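Long-range contacts in periplasmic beta-glucosidase (Pseudomonas aeruginosa, PDB 6R5N), which probably hydrolyses terminal, non-reducing beta-D-glucosyl residues in the periplasm, releasing beta-D-glucose, as a glycoside hydrolase of family 3: residues A[254-259]-A[285-290]; A[174-179]-A[218-223]; A[25-30]-A[49-54]. All coordinates share one frame; numbering follows the deposited sequence. Where two conformers were deposited one is given.

All three contacts belong to the N-terminal, TIM-barrel-like domain of the family 3 glycoside hydrolases and share its eight-stranded parallel sheet. Along the chain contact 3 (25-30 with 49-54) closes first, then contact 2 (174-179 with 218-223), then contact 1 (254-259 with 285-290). Contact 1 lies between the others, its centre about 12 Å from that of contact 2 and about 13 Å from that of contact 3. Strand 286-287 pairs with strand 24-26, and Met287 CE packs on Met220 CE at 3.6 Å. Contacts 2 and 3 do not touch. Residues from all three reach bound 1-deoxynojirimycin, so the C-terminal ends of these strands together line the sugar pocket.

Contact 1: residues A[254-259]-A[285-290]; sequences SDHGAV and MNMNDD. With NOJ (1-deoxynojirimycin), chain D.
Met287 reaches across to the 254-256 backbone. Its CB lies 3.4 Å from Ser254 O, CG packs near His256 CA, and SD comes within 3.5 Å of His256 N. The bend at chi3 (-74°) turns CE back toward Ser254 O, among side chains that include Met220. SD also lies oblique to the imidazole of His256, whereas one Asn288 conformer sets CB over a face of that ring, 3.6 Å above the plane and offset toward the rim. The amide end of this conformer is held elsewhere, Asn288 OD1 accepting from Ser27 N.

Three nearly straight hydrogen bonds join the segments: Ser254 N to Met285 O, Met287 N to Ser254 OG (2.9 Å, 167°) and Gly257 N to Met287 O. Ser254 OG donates to Asp255 O, which takes Ala258 N on the opposite face of its carbonyl plane and so helps close the type II turn 255-258. A water bridges Ser254 OG, Met287 O, Val259 N and Asp289 OD2, the last at 2.6 Å, and accepts a weak bond from Asn286 ND2. Asn286 ND2 also donates to Asp289 OD1 from above the carboxylate plane.

The turn presents Asp255 to the pocket at the C-terminal ends of the barrel strands. With CG anti to the backbone N (chi1 -157°), its OD2 accepts from O2 of 1-deoxynojirimycin at 2.7 Å. OD1 lies 3.1 Å from both C1 and N5 of the inhibitor and is gripped by His256 N (2.7 Å), a second bond that should restrict rotation of the carboxylate beside the sugar-like ring.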
loop_
_atom_site.group_PDB
_atom_site.type_symbol
_atom_site.label_atom_id
_atom_site.label_comp_id
_atom_site.label_asym_id
_atom_site.label_seq_id
_atom_site.Cartn_x
_atom_site.Cartn_y
_atom_site.Cartn_z
ATOM N N SER A 254 10.286 -22.551 13.069
ATOM C CA SER A 254 9.083 -21.682 13.171
ATOM C C SER A 254 9.428 -20.404 13.953
ATOM O O SER A 254 10.344 -20.449 14.804
ATOM C CB SER A 254 7.972 -22.398 13.858
ATOM O OG SER A 254 8.040 -22.126 15.252
ATOM N N ASP A 255 8.700 -19.311 13.700
ATOM C CA ASP A 255 8.802 -18.082 14.529
ATOM C C ASP A 255 7.980 -18.359 15.796
ATOM O O ASP A 255 7.378 -19.464 15.916
ATOM C CB ASP A 255 8.435 -16.831 13.721
ATOM C CG ASP A 255 9.004 -15.513 14.258
ATOM O OD1 ASP A 255 9.363 -15.464 15.461
ATOM O OD2 ASP A 255 9.062 -14.529 13.476
ATOM N N HIS A 256 7.922 -17.401 16.711
ATOM C CA HIS A 256 7.412 -17.610 18.089
ATOM C C HIS A 256 5.896 -17.835 18.053
ATOM O O HIS A 256 5.161 -16.902 17.680
ATOM C CB HIS A 256 7.847 -16.414 18.958
ATOM C CG HIS A 256 7.534 -16.588 20.405
ATOM N ND1 HIS A 256 6.224 -16.623 20.888
ATOM C CD2 HIS A 256 8.337 -16.688 21.482
ATOM C CE1 HIS A 256 6.247 -16.778 22.199
ATOM N NE2 HIS A 256 7.528 -16.817 22.582
ATOM N N GLY A 257 5.445 -19.031 18.449
ATOM C CA GLY A 257 4.029 -19.395 18.453
ATOM C C GLY A 257 3.418 -19.469 17.060
ATOM O O GLY A 257 2.194 -19.509 16.992
ATOM N N ALA A 258 4.209 -19.483 15.985
ATOM C CA ALA A 258 3.704 -19.491 14.582
ATOM C C ALA A 258 2.771 -20.695 14.304
ATOM O O ALA A 258 1.756 -20.544 13.551
ATOM C CB ALA A 258 4.883 -19.484 13.629
ATOM N N VAL A 259 3.076 -21.868 14.863
ATOM C CA VAL A 259 2.259 -23.090 14.609
ATOM C C VAL A 259 0.867 -22.899 15.216
ATOM O O VAL A 259 -0.121 -23.068 14.495
ATOM C CB VAL A 259 2.936 -24.378 15.101
ATOM C CG1 VAL A 259 2.072 -25.597 14.801
ATOM C CG2 VAL A 259 4.311 -24.536 14.469
ATOM N N MET A 285 11.296 -27.408 13.316
ATOM C CA MET A 285 11.472 -27.070 14.747
ATOM C C MET A 285 10.413 -26.042 15.151
ATOM O O MET A 285 10.160 -25.087 14.381
ATOM C CB MET A 285 12.906 -26.569 14.913
ATOM C CG MET A 285 13.293 -26.154 16.283
ATOM S SD MET A 285 15.107 -26.314 16.488
ATOM C CE MET A 285 15.131 -27.605 17.720
ATOM N N ASN A 286 9.791 -26.292 16.301
ATOM C CA ASN A 286 8.587 -25.618 16.842
ATOM C C ASN A 286 9.011 -24.675 17.982
ATOM O O ASN A 286 9.449 -25.189 19.048
ATOM C CB ASN A 286 7.618 -26.724 17.271
ATOM C CG ASN A 286 6.387 -26.301 18.038
ATOM O OD1 ASN A 286 5.916 -27.076 18.883
ATOM N ND2 ASN A 286 5.841 -25.127 17.734
ATOM N N MET A 287 8.889 -23.358 17.770
ATOM C CA MET A 287 9.303 -22.337 18.775
ATOM C C MET A 287 8.182 -22.011 19.788
ATOM O O MET A 287 7.106 -21.513 19.399
ATOM C CB MET A 287 9.775 -21.059 18.082
ATOM C CG MET A 287 10.398 -20.074 19.059
ATOM S SD MET A 287 10.844 -18.506 18.339
ATOM C CE MET A 287 12.299 -18.943 17.403
ATOM N N ASN A 288 8.459 -22.355 21.051
ATOM C CA ASN A 288 7.814 -21.972 22.334
ATOM C C ASN A 288 6.422 -22.613 22.540
ATOM O O ASN A 288 6.185 -22.992 23.693
ATOM C CB ASN A 288 7.963 -20.469 22.600
ATOM C CG ASN A 288 8.574 -20.207 23.968
ATOM O OD1 ASN A 288 9.622 -20.749 24.328
ATOM N ND2 ASN A 288 7.879 -19.426 24.773
ATOM N N ASP A 289 5.544 -22.755 21.536
ATOM C CA ASP A 289 4.121 -23.122 21.819
ATOM C C ASP A 289 3.952 -24.619 22.173
ATOM O O ASP A 289 2.891 -24.965 22.690
ATOM C CB ASP A 289 3.184 -22.628 20.709
ATOM C CG ASP A 289 3.390 -23.280 19.359
ATOM O OD1 ASP A 289 3.637 -24.521 19.350
ATOM O OD2 ASP A 289 3.302 -22.549 18.330
ATOM N N ASP A 290 4.929 -25.483 21.916
ATOM C CA ASP A 290 4.949 -26.899 22.396
ATOM C C ASP A 290 3.872 -27.759 21.704
ATOM O O ASP A 290 3.640 -28.902 22.152
ATOM C CB ASP A 290 4.832 -26.967 23.925
ATOM C CG ASP A 290 6.126 -26.599 24.634
ATOM O OD1 ASP A 290 7.158 -26.484 23.941
ATOM O OD2 ASP A 290 6.103 -26.453 25.871
HETATM C C1 NOJ D . 10.042 -12.925 17.078
HETATM C C2 NOJ D . 10.694 -12.347 15.825
HETATM O O2 NOJ D . 9.689 -12.261 14.855
HETATM C C3 NOJ D . 12.020 -12.986 15.377
HETATM O O3 NOJ D . 12.717 -12.010 14.612
HETATM C C4 NOJ D . 12.823 -13.568 16.581
HETATM O O4 NOJ D . 13.959 -14.237 16.068
HETATM C C5 NOJ D . 11.981 -14.523 17.457
HETATM N N5 NOJ D . 10.692 -13.946 17.869
HETATM C C6 NOJ D . 12.679 -14.968 18.764
HETATM O O6 NOJ D . 13.290 -13.918 19.507
HETATM O O HOH W 1 5.440 -22.504 16.887
#

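Contact 2: residues A[174-179]-A[218-223]; sequences AVKHFA and AVMVSL. With NOJ (1-deoxynojirimycin), chain D.
The His177 imidazole meets Met220 SD obliquely, 5.2 Å from the ring centroid; Lys176 CG covers the centre of one face, 3.6 Å above the plane, and O3 of 1-deoxynojirimycin lies at the edge. His177 CB packs on Ser222 CB. The Phe178 ring turns to the other side of the strand, where Val219 CG1 presses on Phe178 CB at 3.4 Å and Tyr208 meets the ring edge-to-face. Val175 CG1 and Val219 CG2 lie side by side.

The segments are neighbouring parallel barrel strands, joined by Val175 N to Ala218 O, Met220 N to Val175 O, Phe178 N to Met220 O and Ser222 N to Phe178 O. A beta bulge shifts the register by one residue between Val175 and Phe178. Cis peptides precede both His177 and Ala179.

Lys176 CG lies between its backbone N and carbonyl carbon (chi1 68°), and the extended chain beyond carries NZ to the inhibitor. Met220 CB packs on Lys176 CB at 3.7 Å. Lys176 NZ donates to the inhibitor's O3 (2.9 Å) and O4 (3.2 Å), forms a salt bridge with Asp79 and donates to Phe123 O. His177 NE2 shares O3 at 2.8 Å (169°) and its ND1 is hydrogen-bonded to Asp128; bonds at both nitrogens should fix the ring's rotation. Two basic side chains converge on one hydroxyl, consistent with recognition of the corresponding hydroxyl of a glucosyl substrate.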
loop_
_atom_site.group_PDB
_atom_site.type_symbol
_atom_site.label_atom_id
_atom_site.label_comp_id
_atom_site.label_asym_id
_atom_site.label_seq_id
_atom_site.Cartn_x
_atom_site.Cartn_y
_atom_site.Cartn_z
ATOM N N ALA A 174 20.611 -18.461 11.032
ATOM C CA ALA A 174 19.185 -18.769 10.736
ATOM C C ALA A 174 18.604 -17.538 10.030
ATOM O O ALA A 174 18.181 -16.571 10.719
ATOM C CB ALA A 174 18.431 -19.113 11.992
ATOM N N VAL A 175 18.660 -17.533 8.696
ATOM C CA VAL A 175 18.189 -16.371 7.900
ATOM C C VAL A 175 16.668 -16.233 8.110
ATOM O O VAL A 175 15.969 -17.264 8.197
ATOM C CB VAL A 175 18.604 -16.510 6.430
ATOM C CG1 VAL A 175 17.994 -17.749 5.785
ATOM C CG2 VAL A 175 18.253 -15.246 5.642
ATOM N N LYS A 176 16.174 -15.001 8.229
ATOM C CA LYS A 176 14.752 -14.728 8.524
ATOM C C LYS A 176 14.356 -13.518 7.686
ATOM O O LYS A 176 15.232 -12.812 7.194
ATOM C CB LYS A 176 14.576 -14.548 10.039
ATOM C CG LYS A 176 15.210 -13.299 10.635
ATOM C CD LYS A 176 15.191 -13.305 12.143
ATOM C CE LYS A 176 15.526 -11.974 12.787
ATOM N NZ LYS A 176 15.591 -12.135 14.269
ATOM N N HIS A 177 13.050 -13.273 7.505
ATOM C CA HIS A 177 11.960 -14.140 7.895
ATOM C C HIS A 177 11.328 -14.688 6.624
ATOM O O HIS A 177 10.790 -13.878 5.839
ATOM C CB HIS A 177 10.919 -13.379 8.693
ATOM C CG HIS A 177 11.429 -12.672 9.892
ATOM N ND1 HIS A 177 12.002 -11.432 9.797
ATOM C CD2 HIS A 177 11.427 -13.030 11.199
ATOM C CE1 HIS A 177 12.302 -11.021 11.027
ATOM N NE2 HIS A 177 11.986 -12.002 11.907
ATOM N N PHE A 178 11.453 -15.989 6.389
ATOM C CA PHE A 178 11.096 -16.616 5.083
ATOM C C PHE A 178 9.579 -16.821 5.054
ATOM O O PHE A 178 9.088 -17.686 5.761
ATOM C CB PHE A 178 11.900 -17.904 4.935
ATOM C CG PHE A 178 11.774 -18.582 3.600
ATOM C CD1 PHE A 178 12.191 -17.951 2.443
ATOM C CD2 PHE A 178 11.284 -19.869 3.506
ATOM C CE1 PHE A 178 12.128 -18.598 1.216
ATOM C CE2 PHE A 178 11.233 -20.516 2.280
ATOM C CZ PHE A 178 11.623 -19.865 1.137
ATOM N N ALA A 179 8.800 -16.001 4.328
ATOM C CA ALA A 179 9.243 -15.006 3.359
ATOM C C ALA A 179 8.258 -13.834 3.299
ATOM O O ALA A 179 7.094 -14.028 3.642
ATOM C CB ALA A 179 9.343 -15.644 1.993
ATOM N N ALA A 218 20.284 -22.746 8.694
ATOM C CA ALA A 218 18.888 -22.670 9.166
ATOM C C ALA A 218 18.136 -21.542 8.459
ATOM O O ALA A 218 18.742 -20.558 7.978
ATOM C CB ALA A 218 18.851 -22.550 10.686
ATOM N N VAL A 219 16.828 -21.722 8.379
ATOM C CA VAL A 219 15.851 -20.734 7.857
ATOM C C VAL A 219 14.749 -20.586 8.896
ATOM O O VAL A 219 14.158 -21.605 9.280
ATOM C CB VAL A 219 15.267 -21.174 6.500
ATOM C CG1 VAL A 219 14.144 -20.238 6.077
ATOM C CG2 VAL A 219 16.333 -21.271 5.426
ATOM N N MET A 220 14.476 -19.355 9.314
ATOM C CA MET A 220 13.321 -19.063 10.184
ATOM C C MET A 220 12.126 -18.673 9.318
ATOM O O MET A 220 12.250 -17.717 8.508
ATOM C CB MET A 220 13.589 -17.946 11.185
ATOM C CG MET A 220 12.378 -17.747 12.092
ATOM S SD MET A 220 12.636 -16.493 13.365
ATOM C CE MET A 220 13.718 -17.399 14.466
ATOM N N VAL A 221 11.009 -19.365 9.542
ATOM C CA VAL A 221 9.765 -19.208 8.738
ATOM C C VAL A 221 8.939 -18.071 9.339
ATOM O O VAL A 221 8.914 -17.947 10.562
ATOM C CB VAL A 221 8.975 -20.518 8.656
ATOM C CG1 VAL A 221 7.720 -20.300 7.823
ATOM C CG2 VAL A 221 9.832 -21.624 8.050
ATOM N N SER A 222 8.364 -17.238 8.484
ATOM C CA SER A 222 7.747 -15.938 8.853
ATOM C C SER A 222 6.332 -16.145 9.428
ATOM O O SER A 222 5.743 -17.243 9.259
ATOM C CB SER A 222 7.747 -14.994 7.661
ATOM O OG SER A 222 6.821 -15.413 6.653
ATOM N N LEU A 223 5.788 -15.097 10.048
ATOM C CA LEU A 223 4.481 -15.087 10.751
ATOM C C LEU A 223 3.331 -14.689 9.810
ATOM O O LEU A 223 2.179 -14.813 10.235
ATOM C CB LEU A 223 4.563 -14.092 11.907
ATOM C CG LEU A 223 5.436 -14.511 13.079
ATOM C CD1 LEU A 223 5.654 -13.334 14.003
ATOM C CD2 LEU A 223 4.779 -15.630 13.846
HETATM C C1 NOJ D . 10.042 -12.925 17.078
HETATM C C2 NOJ D . 10.694 -12.347 15.825
HETATM O O2 NOJ D . 9.689 -12.261 14.855
HETATM C C3 NOJ D . 12.020 -12.986 15.377
HETATM O O3 NOJ D . 12.717 -12.010 14.612
HETATM C C4 NOJ D . 12.823 -13.568 16.581
HETATM O O4 NOJ D . 13.959 -14.237 16.068
HETATM C C5 NOJ D . 11.981 -14.523 17.457
HETATM N N5 NOJ D . 10.692 -13.946 17.869
HETATM C C6 NOJ D . 12.679 -14.968 18.764
HETATM O O6 NOJ D . 13.290 -13.918 19.507
#

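Contact 3: residues A[25-30]-A[49-54]; sequences LVSVGA and IFNTVT
Ser27 CB sits over the centre of the Phe50 ring, 3.7 Å from the centroid and only 10° off the ring normal, a CH-pi contact. Ser27 OG lies over the same face, 3.6 Å from Phe50 CZ. Leu25 crosses the aromatic side chain at about a right angle and approaches the ring obliquely, its CD1 reaching Phe50 CD1 at 3.7 Å. The ring folds back over the 25-27 chain because Phe50 CG lies between its backbone N and carbonyl carbon (chi1 67°).

Beneath it Phe50 N donates to Val26 O (3.0 Å, 155°), and Ile49 CA makes a CA-H...O contact with the same oxygen. Val26 CG2 and Ile49 CD1 meet at 3.9 Å. This is the parallel pairing of strands 24-26 and 48-50 in a beta-alpha-beta unit of the barrel whose crossover runs through helix 34-42; Leu37 of that helix packs on Val26.

Past the strand ends a water accepts from Val28 N, donates to Phe50 O at 2.7 Å, and bonds to Thr52 OG1, bridging the two loops. Farther out, Met61 of helix 55-64 packs against Val28 and Thr52, and Phe50 touches Phe123 and the bound 1-deoxynojirimycin.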
loop_
_atom_site.group_PDB
_atom_site.type_symbol
_atom_site.label_atom_id
_atom_site.label_comp_id
_atom_site.label_asym_id
_atom_site.label_seq_id
_atom_site.Cartn_x
_atom_site.Cartn_y
_atom_site.Cartn_z
ATOM N N LEU A 25 11.921 -26.166 20.642
ATOM C CA LEU A 25 12.791 -24.977 20.812
ATOM C C LEU A 25 12.136 -24.063 21.848
ATOM O O LEU A 25 11.019 -23.601 21.573
ATOM C CB LEU A 25 12.927 -24.279 19.454
ATOM C CG LEU A 25 13.593 -22.905 19.469
ATOM C CD1 LEU A 25 14.976 -23.011 20.087
ATOM C CD2 LEU A 25 13.698 -22.346 18.056
ATOM N N VAL A 26 12.753 -23.865 23.011
ATOM C CA VAL A 26 12.093 -23.151 24.132
ATOM C C VAL A 26 13.050 -22.129 24.744
ATOM O O VAL A 26 14.267 -22.192 24.512
ATOM C CB VAL A 26 11.556 -24.123 25.199
ATOM C CG1 VAL A 26 10.345 -24.884 24.683
ATOM C CG2 VAL A 26 12.627 -25.066 25.689
ATOM N N SER A 27 12.483 -21.180 25.464
ATOM C CA SER A 27 13.244 -20.151 26.203
ATOM C C SER A 27 12.695 -20.099 27.616
ATOM O O SER A 27 11.519 -20.338 27.770
ATOM C CB SER A 27 13.123 -18.820 25.564
ATOM O OG SER A 27 11.787 -18.434 25.604
ATOM N N VAL A 28 13.533 -19.765 28.576
ATOM C CA VAL A 28 13.105 -19.502 29.970
ATOM C C VAL A 28 12.185 -18.278 29.947
ATOM O O VAL A 28 12.534 -17.308 29.287
ATOM C CB VAL A 28 14.313 -19.286 30.892
ATOM C CG1 VAL A 28 13.842 -18.962 32.299
ATOM C CG2 VAL A 28 15.238 -20.488 30.875
ATOM N N GLY A 29 11.016 -18.396 30.568
ATOM C CA GLY A 29 9.981 -17.351 30.632
ATOM C C GLY A 29 8.803 -17.844 31.453
ATOM O O GLY A 29 8.859 -19.013 31.961
ATOM N N ALA A 30 7.748 -17.038 31.537
ATOM C CA ALA A 30 6.498 -17.386 32.259
ATOM C C ALA A 30 5.950 -18.721 31.734
ATOM O O ALA A 30 5.562 -19.582 32.573
ATOM C CB ALA A 30 5.480 -16.280 32.114
ATOM N N ILE A 49 17.529 -24.276 22.864
ATOM C CA ILE A 49 17.175 -23.145 23.761
ATOM C C ILE A 49 17.394 -21.856 22.966
ATOM O O ILE A 49 18.356 -21.821 22.166
ATOM C CB ILE A 49 18.043 -23.188 25.031
ATOM C CG1 ILE A 49 17.850 -24.495 25.797
ATOM C CG2 ILE A 49 17.794 -21.980 25.917
ATOM C CD1 ILE A 49 16.474 -24.655 26.416
ATOM N N PHE A 50 16.568 -20.837 23.188
ATOM C CA PHE A 50 16.886 -19.444 22.770
ATOM C C PHE A 50 16.743 -18.534 23.992
ATOM O O PHE A 50 16.064 -18.936 24.934
ATOM C CB PHE A 50 16.079 -19.030 21.534
ATOM C CG PHE A 50 14.592 -18.892 21.723
ATOM C CD1 PHE A 50 13.782 -20.009 21.888
ATOM C CD2 PHE A 50 14.003 -17.636 21.729
ATOM C CE1 PHE A 50 12.415 -19.872 22.058
ATOM C CE2 PHE A 50 12.630 -17.492 21.893
ATOM C CZ PHE A 50 11.838 -18.613 22.054
ATOM N N ASN A 51 17.469 -17.410 23.989
ATOM C CA ASN A 51 17.480 -16.298 24.982
ATOM C C ASN A 51 18.241 -16.647 26.275
ATOM O O ASN A 51 18.171 -15.835 27.219
ATOM C CB ASN A 51 16.081 -15.796 25.316
ATOM C CG ASN A 51 15.448 -15.069 24.154
ATOM O OD1 ASN A 51 16.145 -14.650 23.237
ATOM N ND2 ASN A 51 14.131 -14.991 24.155
ATOM N N THR A 52 18.979 -17.755 26.315
ATOM C CA THR A 52 20.004 -18.057 27.361
ATOM C C THR A 52 21.388 -17.794 26.753
ATOM O O THR A 52 21.721 -18.460 25.749
ATOM C CB THR A 52 19.871 -19.497 27.857
ATOM O OG1 THR A 52 18.631 -19.596 28.560
ATOM C CG2 THR A 52 21.021 -19.889 28.759
ATOM N N VAL A 53 22.138 -16.826 27.295
ATOM C CA VAL A 53 23.153 -16.083 26.501
ATOM C C VAL A 53 24.479 -15.878 27.242
ATOM O O VAL A 53 25.330 -15.113 26.701
ATOM C CB VAL A 53 22.595 -14.737 26.032
ATOM C CG1 VAL A 53 21.350 -14.920 25.183
ATOM C CG2 VAL A 53 22.339 -13.806 27.184
ATOM N N THR A 54 24.702 -16.520 28.387
ATOM C CA THR A 54 26.008 -16.398 29.086
ATOM C C THR A 54 26.630 -17.778 29.258
ATOM O O THR A 54 25.858 -18.781 29.301
ATOM C CB THR A 54 25.881 -15.698 30.443
ATOM O OG1 THR A 54 25.229 -16.609 31.323
ATOM C CG2 THR A 54 25.132 -14.382 30.357
HETATM O O HOH W 2 16.091 -18.730 27.636
#